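Local coordinates for protein MB2760 (PDB 2BNG) that hydrolyses long or bulky lipophilic epoxides such as 9,10-epoxystearic acid and cholesterol 5,6-oxide in vitro, its physiological substrates, possibly fatty acid or steroid derivatives, being unidentified, at residues C[23-28]-C[75-80]. Sequence-based numbering, arbitrary orientation.
Sequences AFLNAL and VKIHRI
Leu25 of helix 13-30 packs against Val75 and Ile77 of strand 72-83, joining the first helix of this NTF2-like, limonene-epoxide-hydrolase fold to the outermost strand on one side of the sheet within this chain. The buried Leu25 and the beta-branched Val75 and Ile77, residue types common in strands, offer only methyl and methylene surface to one another, so the contact rests on van der Waals packing. Val75 and Ile77, two apart on an extended strand, turn their side chains to the helix, while Lys76 between them points away. Leu25 meets both at different levels. Its CB lies 4.2 Å from CG1 of Val75, the methyl that chi1 of -178° sets anti to the valine's own backbone N. Further out, the leucine and isoleucine side chains cross at roughly a right angle.

Just beyond the segment the same helix adds a polar link, Gln29 NE2 donating to the carbonyl O of Val75. The chain turns a corner at His78, where His78 and Arg79 both face Glu90 in a classic beta bulge. Val75 also touches Asp93, the proton donor, and the side chains of Leu25 and Asp122, the proton acceptor, are about 6 Å apart. The closest approach, 3.9 Å, is between two methyls, CD1 of Leu25 and CD1 of Ile77.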
ATOM      1  N   ALA C  23      -1.517 -17.706 -28.111  1.00 35.68           N
ATOM      2  CA  ALA C  23      -2.888 -18.205 -27.905  1.00 35.48           C
ATOM      3  C   ALA C  23      -3.047 -19.594 -28.543  1.00 34.45           C
ATOM      4  O   ALA C  23      -3.598 -20.514 -27.925  1.00 34.26           O
ATOM      5  CB  ALA C  23      -3.916 -17.234 -28.436  1.00 35.89           C
ATOM      6  N   PHE C  24      -2.508 -19.769 -29.746  1.00 33.49           N
ATOM      7  CA  PHE C  24      -2.619 -21.056 -30.399  1.00 32.95           C
ATOM      8  C   PHE C  24      -1.913 -22.210 -29.644  1.00 32.20           C
ATOM      9  O   PHE C  24      -2.488 -23.268 -29.441  1.00 31.56           O
ATOM     10  CB  PHE C  24      -2.158 -20.974 -31.854  1.00 32.80           C
ATOM     11  CG  PHE C  24      -1.947 -22.312 -32.479  1.00 31.41           C
ATOM     12  CD1 PHE C  24      -3.032 -23.130 -32.764  1.00 29.88           C
ATOM     13  CD2 PHE C  24      -0.652 -22.766 -32.739  1.00 30.44           C
ATOM     14  CE1 PHE C  24      -2.842 -24.385 -33.318  1.00 32.02           C
ATOM     15  CE2 PHE C  24      -0.429 -24.013 -33.304  1.00 32.04           C
ATOM     16  CZ  PHE C  24      -1.534 -24.839 -33.601  1.00 32.45           C
ATOM     17  N   LEU C  25      -0.673 -21.989 -29.233  1.00 32.18           N
ATOM     18  CA  LEU C  25       0.095 -23.002 -28.506  1.00 32.11           C
ATOM     19  C   LEU C  25      -0.482 -23.340 -27.124  1.00 32.40           C
ATOM     20  O   LEU C  25      -0.521 -24.521 -26.751  1.00 32.02           O
ATOM     21  CB  LEU C  25       1.577 -22.621 -28.438  1.00 31.60           C
ATOM     22  CG  LEU C  25       2.262 -22.626 -29.821  1.00 32.13           C
ATOM     23  CD1 LEU C  25       3.600 -21.883 -29.740  1.00 31.49           C
ATOM     24  CD2 LEU C  25       2.452 -24.045 -30.387  1.00 29.96           C
ATOM     25  N   ASN C  26      -0.969 -22.338 -26.391  1.00 32.77           N
ATOM     26  CA  ASN C  26      -1.698 -22.618 -25.156  1.00 33.32           C
ATOM     27  C   ASN C  26      -2.960 -23.408 -25.456  1.00 33.23           C
ATOM     28  O   ASN C  26      -3.305 -24.336 -24.729  1.00 33.48           O
ATOM     29  CB  ASN C  26      -2.000 -21.347 -24.342  1.00 34.47           C
ATOM     30  CG  ASN C  26      -0.730 -20.730 -23.721  1.00 36.98           C
ATOM     31  OD1 ASN C  26       0.108 -21.429 -23.133  1.00 38.41           O
ATOM     32  ND2 ASN C  26      -0.585 -19.423 -23.864  1.00 38.79           N
ATOM     33  N   ALA C  27      -3.629 -23.078 -26.554  1.00 32.97           N
ATOM     34  CA  ALA C  27      -4.849 -23.776 -26.925  1.00 33.59           C
ATOM     35  C   ALA C  27      -4.623 -25.262 -27.168  1.00 33.55           C
ATOM     36  O   ALA C  27      -5.448 -26.083 -26.770  1.00 34.65           O
ATOM     37  CB  ALA C  27      -5.510 -23.120 -28.147  1.00 33.61           C
ATOM     38  N   LEU C  28      -3.507 -25.607 -27.814  1.00 33.41           N
ATOM     39  CA  LEU C  28      -3.115 -27.000 -28.019  1.00 33.69           C
ATOM     40  C   LEU C  28      -2.883 -27.735 -26.707  1.00 33.94           C
ATOM     41  O   LEU C  28      -3.367 -28.851 -26.507  1.00 34.46           O
ATOM     42  CB  LEU C  28      -1.822 -27.083 -28.804  1.00 32.93           C
ATOM     43  CG  LEU C  28      -1.774 -27.024 -30.313  1.00 34.74           C
ATOM     44  CD1 LEU C  28      -0.300 -27.126 -30.684  1.00 33.89           C
ATOM     45  CD2 LEU C  28      -2.583 -28.145 -30.951  1.00 35.74           C
ATOM     46  N   VAL C  75       3.629 -27.377 -23.902  1.00 34.90           N
ATOM     47  CA  VAL C  75       4.440 -26.420 -24.617  1.00 33.99           C
ATOM     48  C   VAL C  75       4.905 -25.382 -23.629  1.00 34.04           C
ATOM     49  O   VAL C  75       4.129 -24.800 -22.892  1.00 34.49           O
ATOM     50  CB  VAL C  75       3.690 -25.743 -25.790  1.00 34.08           C
ATOM     51  CG1 VAL C  75       4.626 -24.770 -26.528  1.00 33.49           C
ATOM     52  CG2 VAL C  75       3.139 -26.798 -26.778  1.00 33.80           C
ATOM     53  N   LYS C  76       6.204 -25.183 -23.592  1.00 33.63           N
ATOM     54  CA  LYS C  76       6.762 -24.152 -22.786  1.00 33.58           C
ATOM     55  C   LYS C  76       7.593 -23.301 -23.743  1.00 32.79           C
ATOM     56  O   LYS C  76       8.525 -23.799 -24.386  1.00 32.15           O
ATOM     57  CB  LYS C  76       7.564 -24.805 -21.669  1.00 34.15           C
ATOM     58  CG  LYS C  76       8.473 -23.915 -20.904  1.00 36.83           C
ATOM     59  CD  LYS C  76       7.773 -22.896 -20.123  1.00 41.24           C
ATOM     60  CE  LYS C  76       8.675 -22.449 -18.967  1.00 44.86           C
ATOM     61  NZ  LYS C  76       8.758 -21.006 -18.795  1.00 45.79           N
ATOM     62  N   ILE C  77       7.201 -22.031 -23.882  1.00 32.22           N
ATOM     63  CA  ILE C  77       7.895 -21.101 -24.770  1.00 31.30           C
ATOM     64  C   ILE C  77       8.935 -20.357 -23.944  1.00 31.60           C
ATOM     65  O   ILE C  77       8.582 -19.681 -22.990  1.00 32.29           O
ATOM     66  CB  ILE C  77       6.896 -20.090 -25.440  1.00 31.69           C
ATOM     67  CG1 ILE C  77       5.715 -20.832 -26.105  1.00 30.31           C
ATOM     68  CG2 ILE C  77       7.649 -19.172 -26.438  1.00 30.99           C
ATOM     69  CD1 ILE C  77       4.542 -19.909 -26.565  1.00 30.79           C
ATOM     70  N   HIS C  78      10.207 -20.501 -24.295  1.00 31.26           N
ATOM     71  CA  HIS C  78      11.294 -19.793 -23.603  1.00 31.95           C
ATOM     72  C   HIS C  78      11.528 -18.388 -24.160  1.00 32.31           C
ATOM     73  O   HIS C  78      11.785 -17.452 -23.406  1.00 33.30           O
ATOM     74  CB  HIS C  78      12.594 -20.600 -23.671  1.00 32.08           C
ATOM     75  CG  HIS C  78      12.443 -22.026 -23.227  1.00 32.96           C
ATOM     76  ND1 HIS C  78      12.230 -22.383 -21.907  1.00 33.28           N
ATOM     77  CD2 HIS C  78      12.476 -23.187 -23.928  1.00 31.58           C
ATOM     78  CE1 HIS C  78      12.122 -23.697 -21.819  1.00 32.93           C
ATOM     79  NE2 HIS C  78      12.264 -24.208 -23.032  1.00 32.35           N
ATOM     80  N   ARG C  79      11.456 -18.264 -25.483  1.00 31.40           N
ATOM     81  CA  ARG C  79      11.633 -17.000 -26.187  1.00 31.66           C
ATOM     82  C   ARG C  79      10.749 -17.027 -27.418  1.00 31.06           C
ATOM     83  O   ARG C  79      10.539 -18.099 -28.008  1.00 29.72           O
ATOM     84  CB  ARG C  79      13.090 -16.797 -26.606  1.00 31.75           C
ATOM     85  CG  ARG C  79      14.090 -16.675 -25.427  1.00 33.25           C
ATOM     86  CD  ARG C  79      15.508 -16.655 -25.957  1.00 34.78           C
ATOM     87  NE  ARG C  79      16.548 -16.417 -24.944  1.00 36.72           N
ATOM     88  CZ  ARG C  79      17.056 -17.370 -24.168  1.00 37.48           C
ATOM     89  NH1 ARG C  79      16.613 -18.530 -24.245  1.00 35.42           N
ATOM     90  NH2 ARG C  79      17.987 -17.225 -23.290  1.00 38.79           N
ATOM     91  N   ILE C  80      10.229 -15.849 -27.769  1.00 31.56           N
ATOM     92  CA  ILE C  80       9.348 -15.657 -28.903  1.00 31.31           C
ATOM     93  C   ILE C  80       9.536 -14.229 -29.412  1.00 32.93           C
ATOM     94  O   ILE C  80       9.640 -13.316 -28.625  1.00 34.21           O
ATOM     95  CB  ILE C  80       7.856 -15.945 -28.522  1.00 31.49           C
ATOM     96  CG1 ILE C  80       6.931 -15.727 -29.737  1.00 30.59           C
ATOM     97  CG2 ILE C  80       7.422 -15.142 -27.250  1.00 29.35           C
ATOM     98  CD1 ILE C  80       5.542 -16.333 -29.585  1.00 30.58           C
TER